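Local coordinates for aspartokinase 1, chloroplastic (Arabidopsis thaliana, PDB 2CDQ), which catalyses the ATP-dependent phosphorylation of L-aspartate to 4-phospho-L-aspartate, the first step of lysine, threonine, methionine and isoleucine synthesis, at residues 256-260 / 270-275; 327-331 / 427-431; 331-335 / 478-483; 336-340 / 468-472. One frame throughout, in Å; residues are numbered along the deposited sequence.

Interaction 1: 256-260 / 270-275; sequences DGVLT and TPVPYL
Thr260 OG1 accepts the backbone N-H of Thr270 at 2.9 Å along a nearly straight line (165°), and the same oxygen is hydrogen-bonded to His479 NE2 on helix 468-483. With chi1 at 53°, the hydroxyl sits between its own N and carbonyl carbon, while Thr260 CG2 touches Val272 CG2 at 3.8 Å, the two side chains passing at a slant. The carbonyl of Thr270 answers the first bond: its O takes Thr260 N at 2.8 Å, in the carbonyl plane, and also meets the CA-H of Leu259. Two residues along, Val272 N closes on Val258 O at 2.7 Å. These bonds flank Leu259 and Pro271, a single antiparallel bridge of the non-hydrogen-bonded kind between a loop, 256-260, and the irregular approach to strand 274-276 in the amino acid kinase domain. Leu259 CD2 bends back over this junction, 3.5 Å from Pro271 N and 4.1 Å from Pro271 CD. Asp256 CB lies against the far part of the proline ring, its OD1 being held by Asn310 and Asn313. Proline has no N-H to donate, and a non-hydrogen-bonded bridge position needs none, which leaves the neighbouring residues to supply every polar link.

Interaction 2: 327-331 / 427-431; sequences MTKSI and GNVQH
Asn428, in the loop between strand 420-427 and helix 432-446 of the second ACT domain, reaches toward the type II beta turn Met327 to Ser330 and forms an Asx turn of its own. Its backbone N donates to Ile331 O at 2.8 Å, next to the beta turn. CB then lies between two carbonyls, 3.3 Å from Ser330 O and 3.4 Å from Ile331 O, with Ser330 OG a little further off. CG runs anti to the backbone N (chi1 -179°), carrying the amide across the CG of Met327, which passes it obliquely. At the tip the two amide atoms divide the work. Asn428 ND2 gives a nearly straight bond (169°) to Ser330 O at 2.8 Å, with the acceptor in the amide plane. Asn428 OD1 turns inward to its own loop and accepts Gln430 N at 3.0 Å, the donor standing above the carbonyl plane. Both polar ends are therefore engaged, and the amide's rotation is fixed. Gln430 O, beyond this turn, bonds to Asn449 of the second subunit. Ser330 O meets one more group: it lies at the edge of the His431 imidazole, near the ring plane and 3.5 Å from His431 CD2.

Interaction 3: 331-335 / 478-483; sequences ILTSI and LHKSFF
Leu478 opens this part of the helix against Ile335: its CB lies 4.0 Å from Ile335 CD1, and its side chain continues toward Val442 of helix 432-446. The same CD1 methyl of Ile335 lies beside the backbone of the next residue, 3.5 Å from His479 N. The His479 imidazole, with CG anti to the backbone N (chi1 -167°), runs on past Ile335 CD1, which stands obliquely to it, and both its nitrogens are hydrogen-bonded, NE2 to Thr260 and ND1 to Glu484. One face of this ring is overlaid by Phe483 CD1. A turn of helix later, Phe482 offers a face of its ring to Leu332, whose CD2 makes a CH-pi contact 3.8 Å from the ring centroid and 25° off the normal; the two side chains meet at about a right angle. This is the helix-on-sheet layer of an ACT fold, in which helix 468-483 runs nearly antiparallel to edge strand 332-339, their local axes 9.7 Å apart. A classic beta bulge, with Thr333 and Ser334 both facing Ile426, lets Leu332 and Ile335 point to the helix although they are three residues apart. Phe483 fills the interval between them. Its CE1 lies 3.7 Å from Leu332 CD2 and 3.8 Å from Ile335 CD1, the latter approaching in the ring plane, while Leu332 O lies at another part of the ring edge, near its plane, by CE2.

Interaction 4: 336-340 / 468-472; sequences VLKRN and EAEAE
Arg339 lies across Glu468 at about a right angle, its CD 3.3 Å from Glu468 OE1, and stretches on toward Glu472. There the guanidinium meets a single oxygen end-on: Arg339 NH2 and NH1 reach Glu472 OE2 at 2.9 Å and 3.1 Å, with that oxygen in the guanidinium plane. The planes of guanidinium and carboxylate are almost perpendicular (89°), and both nitrogens come from the same face of the carboxylate. Glu468 OE1 adds a long salt bridge to Arg339 NH1 at 3.7 Å, making a three-residue network one helical turn deep. In the ACT fold this is the margin of the helix-on-sheet packing near the start of helix 468-483, where the end of strand 332-339 passes the first turn. Apolar contact lies beneath the charges: Leu337 CD1 touches Ala471 CB at 3.8 Å, while its other methyl, CD2, backs one face of the guanidinium. Lys338, pointing away from the helix, forms salt bridges with Asp373, which binds the allosteric effector lysine, and with Glu379 of the second subunit. Glu468 bends at chi2 (71°), which returns its carboxylate to the strand, and Glu468 OE2 accepts Asn340 N at 2.9 Å from above the carboxylate plane, just where the chain turns its corner.

From the N terminus, interaction 1 closes a short loop within the kinase domain before any of the others opens. Strand 332-339 and its approach then serve the remaining three: interaction 2 at the leading loop, interaction 3 along the first half, interaction 4 at the far end. Interactions 2 and 3 share Ile331; interaction 4 nests inside the loop closed by interaction 3 and crosses interaction 2. The chain enclosed by interaction 4 contains the first ACT domain, so strand 332-339 completes the sheet of the second ACT domain from upstream of the first. Interactions 1 and 3 also touch, through Thr260 with His479 and Ile335, joining kinase domain to ACT domain.

Interaction 1: 256-260 / 270-275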
# COMPACT_ATOMS: atom_id res chain seq x y z
N ASP A 256 -12.68 -31.18 -7.87
CA ASP A 256 -13.36 -30.70 -9.08
C ASP A 256 -12.99 -29.24 -9.47
O ASP A 256 -13.83 -28.33 -9.44
CB ASP A 256 -14.88 -30.90 -8.98
CG ASP A 256 -15.29 -32.38 -8.91
OD1 ASP A 256 -14.66 -33.23 -9.59
OD2 ASP A 256 -16.25 -32.71 -8.19
N GLY A 257 -11.73 -29.04 -9.85
CA GLY A 257 -11.24 -27.75 -10.33
C GLY A 257 -10.88 -26.76 -9.24
O GLY A 257 -10.23 -27.12 -8.25
N VAL A 258 -11.27 -25.51 -9.45
CA VAL A 258 -11.16 -24.47 -8.45
C VAL A 258 -12.49 -24.39 -7.72
O VAL A 258 -13.56 -24.39 -8.35
CB VAL A 258 -10.80 -23.11 -9.08
CG1 VAL A 258 -10.83 -21.99 -8.04
CG2 VAL A 258 -9.43 -23.17 -9.73
N LEU A 259 -12.44 -24.33 -6.39
CA LEU A 259 -13.65 -24.38 -5.57
C LEU A 259 -13.96 -23.03 -4.95
O LEU A 259 -13.13 -22.12 -4.99
CB LEU A 259 -13.52 -25.45 -4.50
CG LEU A 259 -13.20 -26.85 -5.03
CD1 LEU A 259 -12.60 -27.71 -3.95
CD2 LEU A 259 -14.43 -27.51 -5.62
N THR A 260 -15.15 -22.90 -4.38
CA THR A 260 -15.59 -21.63 -3.80
C THR A 260 -14.83 -21.29 -2.52
O THR A 260 -14.91 -20.16 -2.04
CB THR A 260 -17.11 -21.62 -3.52
OG1 THR A 260 -17.47 -22.77 -2.75
CG2 THR A 260 -17.89 -21.65 -4.82
N THR A 270 -17.65 -25.65 -3.36
CA THR A 270 -18.34 -26.04 -4.60
C THR A 270 -17.47 -25.69 -5.81
O THR A 270 -16.72 -24.72 -5.76
CB THR A 270 -19.73 -25.33 -4.70
OG1 THR A 270 -20.46 -25.55 -3.50
CG2 THR A 270 -20.56 -25.86 -5.87
N PRO A 271 -17.54 -26.49 -6.90
CA PRO A 271 -16.82 -26.17 -8.13
C PRO A 271 -17.15 -24.79 -8.70
O PRO A 271 -18.31 -24.37 -8.70
CB PRO A 271 -17.30 -27.25 -9.11
CG PRO A 271 -17.70 -28.38 -8.26
CD PRO A 271 -18.27 -27.77 -7.01
N VAL A 272 -16.11 -24.09 -9.16
CA VAL A 272 -16.26 -22.82 -9.89
C VAL A 272 -16.02 -23.09 -11.39
O VAL A 272 -14.88 -23.08 -11.84
CB VAL A 272 -15.30 -21.73 -9.35
CG1 VAL A 272 -15.41 -20.45 -10.17
CG2 VAL A 272 -15.61 -21.42 -7.89
N PRO A 273 -17.12 -23.33 -12.14
CA PRO A 273 -17.07 -23.83 -13.53
C PRO A 273 -16.24 -22.97 -14.49
O PRO A 273 -15.50 -23.52 -15.31
CB PRO A 273 -18.54 -23.84 -13.97
CG PRO A 273 -19.26 -22.99 -12.97
CD PRO A 273 -18.51 -23.15 -11.69
N TYR A 274 -16.35 -21.65 -14.39
CA TYR A 274 -15.67 -20.75 -15.31
C TYR A 274 -14.86 -19.68 -14.59
O TYR A 274 -15.31 -19.13 -13.58
CB TYR A 274 -16.66 -20.09 -16.27
CG TYR A 274 -17.60 -21.05 -16.94
CD1 TYR A 274 -18.92 -21.20 -16.50
CD2 TYR A 274 -17.18 -21.84 -18.02
CE1 TYR A 274 -19.78 -22.09 -17.11
CE2 TYR A 274 -18.04 -22.73 -18.64
CZ TYR A 274 -19.34 -22.86 -18.18
OH TYR A 274 -20.19 -23.74 -18.79
N LEU A 275 -13.68 -19.40 -15.12
CA LEU A 275 -12.78 -18.43 -14.53
C LEU A 275 -12.11 -17.59 -15.61
O LEU A 275 -11.95 -18.02 -16.75
CB LEU A 275 -11.74 -19.15 -13.69
CG LEU A 275 -11.36 -18.62 -12.30
CD1 LEU A 275 -12.56 -18.56 -11.37
CD2 LEU A 275 -10.28 -19.51 -11.72

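Interaction 2: 327-331 / 427-431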
# COMPACT_ATOMS: atom_id res chain seq x y z
N MET A 327 -20.58 -12.93 -17.37
CA MET A 327 -20.58 -12.43 -15.99
C MET A 327 -21.99 -12.24 -15.42
O MET A 327 -22.14 -11.96 -14.24
CB MET A 327 -19.78 -11.13 -15.90
CG MET A 327 -18.92 -11.04 -14.65
SD MET A 327 -17.52 -12.19 -14.63
CE MET A 327 -16.65 -11.67 -16.12
N THR A 328 -23.01 -12.39 -16.26
CA THR A 328 -24.40 -12.45 -15.80
C THR A 328 -24.50 -13.51 -14.70
O THR A 328 -23.85 -14.56 -14.78
CB THR A 328 -25.36 -12.86 -16.95
OG1 THR A 328 -25.01 -12.16 -18.14
CG2 THR A 328 -26.81 -12.56 -16.60
N LYS A 329 -25.29 -13.22 -13.68
CA LYS A 329 -25.44 -14.16 -12.55
C LYS A 329 -24.16 -14.39 -11.73
O LYS A 329 -24.16 -15.21 -10.81
CB LYS A 329 -26.02 -15.51 -13.02
CG LYS A 329 -27.41 -15.45 -13.65
CD LYS A 329 -28.52 -15.56 -12.61
CE LYS A 329 -29.87 -15.11 -13.18
NZ LYS A 329 -30.30 -15.95 -14.35
N SER A 330 -23.07 -13.69 -12.06
CA SER A 330 -21.83 -13.79 -11.28
C SER A 330 -21.74 -12.70 -10.21
O SER A 330 -21.75 -11.50 -10.53
CB SER A 330 -20.59 -13.74 -12.18
OG SER A 330 -19.47 -13.24 -11.47
N ILE A 331 -21.65 -13.11 -8.95
CA ILE A 331 -21.54 -12.18 -7.83
C ILE A 331 -20.22 -12.39 -7.08
O ILE A 331 -19.30 -11.60 -7.24
CB ILE A 331 -22.77 -12.25 -6.90
CG1 ILE A 331 -24.02 -11.87 -7.71
CG2 ILE A 331 -22.59 -11.34 -5.68
CD1 ILE A 331 -25.22 -11.51 -6.88
N GLY A 427 -14.40 -11.63 -6.39
CA GLY A 427 -15.75 -11.51 -6.95
C GLY A 427 -15.89 -10.67 -8.21
O GLY A 427 -14.91 -10.39 -8.92
N ASN A 428 -17.13 -10.30 -8.48
CA ASN A 428 -17.47 -9.50 -9.64
C ASN A 428 -17.40 -8.04 -9.27
O ASN A 428 -18.20 -7.54 -8.48
CB ASN A 428 -18.87 -9.88 -10.14
CG ASN A 428 -19.28 -9.10 -11.38
OD1 ASN A 428 -18.60 -8.18 -11.83
ND2 ASN A 428 -20.42 -9.48 -11.94
N VAL A 429 -16.46 -7.34 -9.89
CA VAL A 429 -16.20 -5.96 -9.54
C VAL A 429 -17.43 -5.04 -9.72
O VAL A 429 -17.57 -4.02 -9.04
CB VAL A 429 -14.91 -5.44 -10.24
CG1 VAL A 429 -15.24 -4.68 -11.52
CG2 VAL A 429 -14.10 -4.59 -9.27
N GLN A 430 -18.33 -5.44 -10.62
CA GLN A 430 -19.59 -4.72 -10.85
C GLN A 430 -20.54 -4.70 -9.64
O GLN A 430 -21.46 -3.89 -9.58
CB GLN A 430 -20.30 -5.29 -12.08
CG GLN A 430 -20.45 -4.31 -13.25
CD GLN A 430 -19.12 -3.93 -13.89
OE1 GLN A 430 -18.29 -4.79 -14.20
NE2 GLN A 430 -18.92 -2.63 -14.11
N HIS A 431 -20.34 -5.60 -8.69
CA HIS A 431 -21.21 -5.65 -7.53
C HIS A 431 -20.44 -5.48 -6.22
O HIS A 431 -20.86 -5.98 -5.17
CB HIS A 431 -22.04 -6.93 -7.54
CG HIS A 431 -22.70 -7.19 -8.86
ND1 HIS A 431 -23.61 -6.31 -9.42
CD2 HIS A 431 -22.57 -8.21 -9.74
CE1 HIS A 431 -24.01 -6.79 -10.58
NE2 HIS A 431 -23.40 -7.94 -10.80

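Interaction 3: 331-335 / 478-483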
# COMPACT_ATOMS: atom_id res chain seq x y z
N ILE A 331 -21.65 -13.11 -8.95
CA ILE A 331 -21.54 -12.18 -7.83
C ILE A 331 -20.22 -12.39 -7.08
O ILE A 331 -19.30 -11.60 -7.24
CB ILE A 331 -22.77 -12.25 -6.90
CG1 ILE A 331 -24.02 -11.87 -7.71
CG2 ILE A 331 -22.59 -11.34 -5.68
CD1 ILE A 331 -25.22 -11.51 -6.88
N LEU A 332 -20.12 -13.45 -6.28
CA LEU A 332 -18.84 -13.80 -5.66
C LEU A 332 -18.30 -15.04 -6.34
O LEU A 332 -19.07 -15.92 -6.72
CB LEU A 332 -18.98 -14.02 -4.16
CG LEU A 332 -17.70 -14.02 -3.31
CD1 LEU A 332 -16.95 -12.68 -3.37
CD2 LEU A 332 -18.03 -14.36 -1.87
N THR A 333 -16.98 -15.11 -6.51
CA THR A 333 -16.38 -16.24 -7.21
C THR A 333 -15.82 -17.29 -6.23
O THR A 333 -16.14 -18.48 -6.34
CB THR A 333 -15.27 -15.79 -8.17
OG1 THR A 333 -15.71 -14.64 -8.90
CG2 THR A 333 -14.93 -16.90 -9.14
N SER A 334 -14.99 -16.84 -5.30
CA SER A 334 -14.37 -17.71 -4.31
C SER A 334 -13.86 -16.91 -3.11
O SER A 334 -13.70 -15.69 -3.20
CB SER A 334 -13.21 -18.49 -4.95
OG SER A 334 -12.55 -19.31 -4.00
N ILE A 335 -13.63 -17.60 -2.00
CA ILE A 335 -13.10 -17.03 -0.77
C ILE A 335 -11.74 -17.69 -0.51
O ILE A 335 -11.64 -18.92 -0.54
CB ILE A 335 -14.04 -17.32 0.41
CG1 ILE A 335 -15.39 -16.62 0.19
CG2 ILE A 335 -13.40 -16.87 1.73
CD1 ILE A 335 -16.56 -17.23 0.95
N LEU A 478 -18.97 -16.53 5.80
CA LEU A 478 -19.00 -15.82 4.52
C LEU A 478 -19.50 -16.73 3.39
O LEU A 478 -20.31 -16.31 2.56
CB LEU A 478 -17.62 -15.23 4.20
CG LEU A 478 -17.19 -13.99 5.00
CD1 LEU A 478 -15.77 -13.60 4.67
CD2 LEU A 478 -18.12 -12.79 4.77
N HIS A 479 -19.02 -17.97 3.38
CA HIS A 479 -19.42 -18.94 2.37
C HIS A 479 -20.91 -19.25 2.48
O HIS A 479 -21.60 -19.33 1.46
CB HIS A 479 -18.61 -20.22 2.53
CG HIS A 479 -18.72 -21.15 1.37
ND1 HIS A 479 -19.75 -22.05 1.23
CD2 HIS A 479 -17.92 -21.32 0.28
CE1 HIS A 479 -19.59 -22.74 0.11
NE2 HIS A 479 -18.48 -22.32 -0.48
N LYS A 480 -21.40 -19.40 3.71
CA LYS A 480 -22.82 -19.66 3.97
C LYS A 480 -23.71 -18.55 3.41
O LYS A 480 -24.77 -18.83 2.85
CB LYS A 480 -23.07 -19.81 5.48
CG LYS A 480 -22.72 -21.18 6.07
CD LYS A 480 -22.75 -21.12 7.59
CE LYS A 480 -22.39 -22.45 8.23
NZ LYS A 480 -22.02 -22.28 9.67
N SER A 481 -23.25 -17.31 3.55
CA SER A 481 -24.01 -16.13 3.15
C SER A 481 -24.02 -15.90 1.63
O SER A 481 -24.99 -15.37 1.09
CB SER A 481 -23.44 -14.90 3.87
OG SER A 481 -24.26 -13.75 3.71
N PHE A 482 -22.94 -16.30 0.96
CA PHE A 482 -22.74 -15.97 -0.45
C PHE A 482 -23.06 -17.11 -1.41
O PHE A 482 -23.51 -16.86 -2.53
CB PHE A 482 -21.30 -15.50 -0.69
CG PHE A 482 -21.09 -14.03 -0.42
CD1 PHE A 482 -20.50 -13.60 0.76
CD2 PHE A 482 -21.49 -13.08 -1.36
CE1 PHE A 482 -20.30 -12.24 1.01
CE2 PHE A 482 -21.30 -11.72 -1.12
CZ PHE A 482 -20.70 -11.30 0.07
N PHE A 483 -22.81 -18.34 -0.98
CA PHE A 483 -22.94 -19.50 -1.86
C PHE A 483 -24.03 -20.47 -1.42
O PHE A 483 -24.38 -21.39 -2.16
CB PHE A 483 -21.60 -20.22 -1.98
CG PHE A 483 -20.51 -19.37 -2.55
CD1 PHE A 483 -19.51 -18.85 -1.73
CD2 PHE A 483 -20.47 -19.07 -3.91
CE1 PHE A 483 -18.49 -18.06 -2.25
CE2 PHE A 483 -19.46 -18.28 -4.44
CZ PHE A 483 -18.47 -17.77 -3.61

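Interaction 4: 336-340 / 468-472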
# COMPACT_ATOMS: atom_id res chain seq x y z
N VAL A 336 -10.72 -16.88 -0.26
CA VAL A 336 -9.37 -17.40 -0.04
C VAL A 336 -8.88 -17.11 1.37
O VAL A 336 -9.10 -16.02 1.90
CB VAL A 336 -8.35 -16.84 -1.07
CG1 VAL A 336 -6.95 -17.39 -0.83
CG2 VAL A 336 -8.78 -17.17 -2.48
N LEU A 337 -8.20 -18.08 1.98
CA LEU A 337 -7.59 -17.89 3.30
C LEU A 337 -6.06 -18.01 3.29
O LEU A 337 -5.51 -18.93 2.68
CB LEU A 337 -8.19 -18.85 4.32
CG LEU A 337 -7.73 -18.66 5.77
CD1 LEU A 337 -8.27 -17.37 6.34
CD2 LEU A 337 -8.15 -19.85 6.61
N LYS A 338 -5.41 -17.07 3.95
CA LYS A 338 -3.98 -17.13 4.22
C LYS A 338 -3.83 -17.24 5.73
O LYS A 338 -4.18 -16.30 6.45
CB LYS A 338 -3.26 -15.88 3.72
CG LYS A 338 -3.08 -15.82 2.22
CD LYS A 338 -2.58 -14.45 1.79
CE LYS A 338 -2.64 -14.28 0.28
NZ LYS A 338 -2.27 -12.90 -0.15
N ARG A 339 -3.34 -18.39 6.19
CA ARG A 339 -3.13 -18.66 7.61
C ARG A 339 -1.89 -17.93 8.12
O ARG A 339 -0.98 -17.62 7.34
CB ARG A 339 -2.94 -20.17 7.84
CG ARG A 339 -4.09 -21.06 7.41
CD ARG A 339 -5.15 -21.16 8.49
NE ARG A 339 -6.09 -22.24 8.22
CZ ARG A 339 -7.10 -22.59 9.03
NH1 ARG A 339 -7.30 -21.94 10.17
NH2 ARG A 339 -7.90 -23.58 8.69
N ASN A 340 -1.86 -17.66 9.42
CA ASN A 340 -0.65 -17.21 10.13
C ASN A 340 0.23 -16.20 9.41
O ASN A 340 1.34 -16.54 8.98
CB ASN A 340 0.20 -18.40 10.55
CG ASN A 340 0.12 -18.67 12.03
OD1 ASN A 340 -0.39 -19.71 12.45
ND2 ASN A 340 0.60 -17.73 12.83
N GLU A 468 -5.94 -14.94 13.32
CA GLU A 468 -5.82 -16.35 12.94
C GLU A 468 -6.89 -17.25 13.58
O GLU A 468 -7.46 -18.11 12.90
CB GLU A 468 -4.41 -16.89 13.22
CG GLU A 468 -4.24 -18.41 13.10
CD GLU A 468 -4.32 -18.96 11.68
OE1 GLU A 468 -4.32 -20.21 11.54
OE2 GLU A 468 -4.37 -18.18 10.70
N ALA A 469 -7.16 -17.03 14.86
CA ALA A 469 -8.10 -17.85 15.62
C ALA A 469 -9.56 -17.75 15.16
O ALA A 469 -10.33 -18.68 15.34
CB ALA A 469 -7.99 -17.54 17.11
N GLU A 470 -9.94 -16.61 14.58
CA GLU A 470 -11.33 -16.36 14.18
C GLU A 470 -11.54 -16.57 12.68
O GLU A 470 -12.68 -16.59 12.20
CB GLU A 470 -11.73 -14.93 14.58
CG GLU A 470 -11.05 -13.84 13.76
CD GLU A 470 -11.22 -12.43 14.32
OE1 GLU A 470 -10.40 -11.56 13.96
OE2 GLU A 470 -12.15 -12.19 15.12
N ALA A 471 -10.44 -16.75 11.96
CA ALA A 471 -10.42 -16.80 10.50
C ALA A 471 -11.32 -17.88 9.90
O ALA A 471 -12.17 -17.59 9.07
CB ALA A 471 -8.98 -16.96 10.00
N GLU A 472 -11.11 -19.12 10.33
CA GLU A 472 -11.81 -20.27 9.79
C GLU A 472 -13.34 -20.15 9.95
O GLU A 472 -14.09 -20.39 9.00
CB GLU A 472 -11.29 -21.54 10.46
CG GLU A 472 -11.41 -22.79 9.63
CD GLU A 472 -10.70 -23.97 10.26
OE1 GLU A 472 -11.16 -25.11 10.05
OE2 GLU A 472 -9.67 -23.77 10.95